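Local structure of dihydrodipicolinate synthase (Agrobacterium tumefaciens, 3B4U) at residues Thr12-Thr17 / Ile262-Arg267. The protein probably catalyses an aldolase-type lyase reaction, as a dihydrodipicolinate synthase condensing pyruvate with aspartate semialdehyde in lysine biosynthesis. Residues are numbered along the deposited sequence; the frame is centred on the assembly and turned at random.
Sequences TTPFKT and IWSDVR
Thr12-Phe15 run extended (phi -72° to -117°, psi 118° (Thr13) to 151°), whereas Ile262-Ser264 take helical angles before Asp265-Arg267 straighten; CA atoms of Pro14 and Trp263 lie 5.5 Å apart, those of Phe15 and Asp265 6.2 Å. Trp263 (chi1 m, chi2 100°) presents a face to Pro14, whose CB sits 3.8 Å from the six-membered ring centroid, 23° off its normal: a CH-pi contact. Ile262 (chi1 t, chi2 p) brings CD1 within 3.5 Å of Phe15 O. The contact joins two loops of a TIM barrel, one following strand 6-10, the other linking helices 246-258 and 275-289. Phe15 (chi1 m, chi2 -71°) receives Arg267 CB over its face, 4.2 Å from the centroid. Arg267, t, t, m along chi1-chi3, lays its guanidinium face by Phe15 CE1 (NE 3.4 Å away) and salt-bridges Glu57. One water accepts from Phe15 N (2.9 Å) and donates to Ile262 O and Asp265 O (2.7 Å each); Asp265 (chi1 -78°) holds OD2 2.5 Å from another water, which lies 2.7 Å from Phe15 O.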
loop_
_atom_site.group_PDB
_atom_site.type_symbol
_atom_site.label_atom_id
_atom_site.label_comp_id
_atom_site.label_asym_id
_atom_site.label_seq_id
_atom_site.Cartn_x
_atom_site.Cartn_y
_atom_site.Cartn_z
ATOM N N THR B 12 -7.851 10.304 15.129
ATOM C CA THR B 12 -7.236 9.086 15.637
ATOM C C THR B 12 -8.299 7.996 15.829
ATOM O O THR B 12 -9.461 8.272 16.134
ATOM C CB THR B 12 -6.507 9.407 16.955
ATOM O OG1 THR B 12 -7.339 10.216 17.802
ATOM C CG2 THR B 12 -5.216 10.170 16.692
ATOM N N THR B 13 -7.841 6.756 15.683
ATOM C CA THR B 13 -8.693 5.580 15.786
ATOM C C THR B 13 -8.317 4.854 17.064
ATOM O O THR B 13 -7.175 4.406 17.182
ATOM C CB THR B 13 -8.505 4.651 14.587
ATOM O OG1 THR B 13 -8.804 5.359 13.372
ATOM C CG2 THR B 13 -9.417 3.433 14.682
ATOM N N PRO B 14 -9.246 4.713 18.030
ATOM C CA PRO B 14 -8.939 4.036 19.279
ATOM C C PRO B 14 -9.169 2.542 19.169
ATOM O O PRO B 14 -10.173 2.115 18.617
ATOM C CB PRO B 14 -9.917 4.674 20.274
ATOM C CG PRO B 14 -11.138 4.995 19.444
ATOM C CD PRO B 14 -10.611 5.256 18.026
ATOM N N PHE B 15 -8.258 1.763 19.742
ATOM C CA PHE B 15 -8.353 0.306 19.768
ATOM C C PHE B 15 -8.471 -0.215 21.198
ATOM O O PHE B 15 -7.783 0.245 22.092
ATOM C CB PHE B 15 -7.137 -0.343 19.117
ATOM C CG PHE B 15 -6.883 0.165 17.742
ATOM C CD1 PHE B 15 -7.730 -0.176 16.687
ATOM C CD2 PHE B 15 -5.808 1.011 17.483
ATOM C CE1 PHE B 15 -7.517 0.327 15.396
ATOM C CE2 PHE B 15 -5.599 1.497 16.216
ATOM C CZ PHE B 15 -6.452 1.161 15.178
ATOM N N LYS B 16 -9.331 -1.211 21.373
ATOM C CA LYS B 16 -9.419 -1.950 22.648
ATOM C C LYS B 16 -8.231 -2.860 22.817
ATOM O O LYS B 16 -7.468 -3.065 21.898
ATOM C CB LYS B 16 -10.675 -2.794 22.645
ATOM C CG LYS B 16 -11.934 -1.985 22.515
ATOM C CD LYS B 16 -13.168 -2.867 22.685
ATOM C CE LYS B 16 -14.406 -2.099 22.334
ATOM N NZ LYS B 16 -14.649 -1.031 23.338
ATOM N N THR B 17 -8.064 -3.420 24.027
ATOM C CA THR B 17 -6.939 -4.308 24.311
ATOM C C THR B 17 -6.918 -5.493 23.379
ATOM O O THR B 17 -5.834 -5.925 22.982
ATOM C CB THR B 17 -6.956 -4.811 25.766
ATOM O OG1 THR B 17 -6.985 -3.675 26.640
ATOM C CG2 THR B 17 -5.711 -5.674 26.069
ATOM N N ILE B 262 -7.305 4.918 26.567
ATOM C CA ILE B 262 -7.486 4.072 25.377
ATOM C C ILE B 262 -6.510 4.415 24.244
ATOM O O ILE B 262 -6.067 3.537 23.511
ATOM C CB ILE B 262 -8.953 4.115 24.898
ATOM C CG1 ILE B 262 -9.296 2.976 23.914
ATOM C CG2 ILE B 262 -9.313 5.458 24.292
ATOM C CD1 ILE B 262 -9.727 1.734 24.613
ATOM N N TRP B 263 -6.115 5.677 24.119
ATOM C CA TRP B 263 -5.406 6.140 22.931
ATOM C C TRP B 263 -4.010 5.629 22.841
ATOM O O TRP B 263 -3.471 5.667 21.752
ATOM C CB TRP B 263 -5.427 7.666 22.867
ATOM C CG TRP B 263 -6.808 8.154 22.855
ATOM C CD1 TRP B 263 -7.501 8.642 23.912
ATOM C CD2 TRP B 263 -7.720 8.121 21.744
ATOM N NE1 TRP B 263 -8.783 8.918 23.545
ATOM C CE2 TRP B 263 -8.948 8.604 22.212
ATOM C CE3 TRP B 263 -7.608 7.752 20.387
ATOM C CZ2 TRP B 263 -10.063 8.702 21.386
ATOM C CZ3 TRP B 263 -8.712 7.846 19.572
ATOM C CH2 TRP B 263 -9.924 8.334 20.058
ATOM N N SER B 264 -3.474 5.081 23.946
ATOM C CA SER B 264 -2.115 4.543 24.004
ATOM C C SER B 264 -1.891 3.601 22.837
ATOM O O SER B 264 -0.967 3.832 22.000
ATOM C CB SER B 264 -1.800 3.922 25.391
ATOM O OG SER B 264 -2.834 3.061 25.828
ATOM N N ASP B 265 -2.808 2.646 22.754
ATOM C CA ASP B 265 -2.683 1.503 21.882
ATOM C C ASP B 265 -2.707 1.891 20.404
ATOM O O ASP B 265 -3.534 2.703 19.958
ATOM C CB ASP B 265 -3.785 0.470 22.168
ATOM C CG ASP B 265 -3.510 -0.376 23.405
ATOM O OD1 ASP B 265 -2.424 -0.228 23.984
ATOM O OD2 ASP B 265 -4.412 -1.146 23.781
ATOM N N VAL B 266 -1.798 1.284 19.655
ATOM C CA VAL B 266 -1.750 1.420 18.218
ATOM C C VAL B 266 -1.837 0.053 17.607
ATOM O O VAL B 266 -1.586 -0.962 18.263
ATOM C CB VAL B 266 -0.449 2.120 17.739
ATOM C CG1 VAL B 266 -0.444 3.589 18.196
ATOM C CG2 VAL B 266 0.808 1.382 18.198
ATOM N N ARG B 267 -2.168 -0.003 16.339
ATOM C CA ARG B 267 -2.244 -1.255 15.623
ATOM C C ARG B 267 -0.932 -1.537 14.923
ATOM O O ARG B 267 -0.285 -0.655 14.360
ATOM C CB ARG B 267 -3.403 -1.214 14.608
ATOM C CG ARG B 267 -3.770 -2.456 13.905
ATOM C CD ARG B 267 -5.189 -2.334 13.346
ATOM N NE ARG B 267 -6.340 -2.649 14.208
ATOM C CZ ARG B 267 -7.600 -2.716 13.722
ATOM N NH1 ARG B 267 -7.819 -2.401 12.462
ATOM N NH2 ARG B 267 -8.648 -3.069 14.462
HETATM O O HOH W 1 -6.038 3.291 20.803
HETATM O O HOH W 2 -6.617 -0.126 24.511
HETATM O O HOH W 3 -4.899 -2.520 21.354
HETATM O O HOH W 4 -3.354 -4.259 22.931
HETATM O O HOH W 5 -5.291 -1.844 26.511
#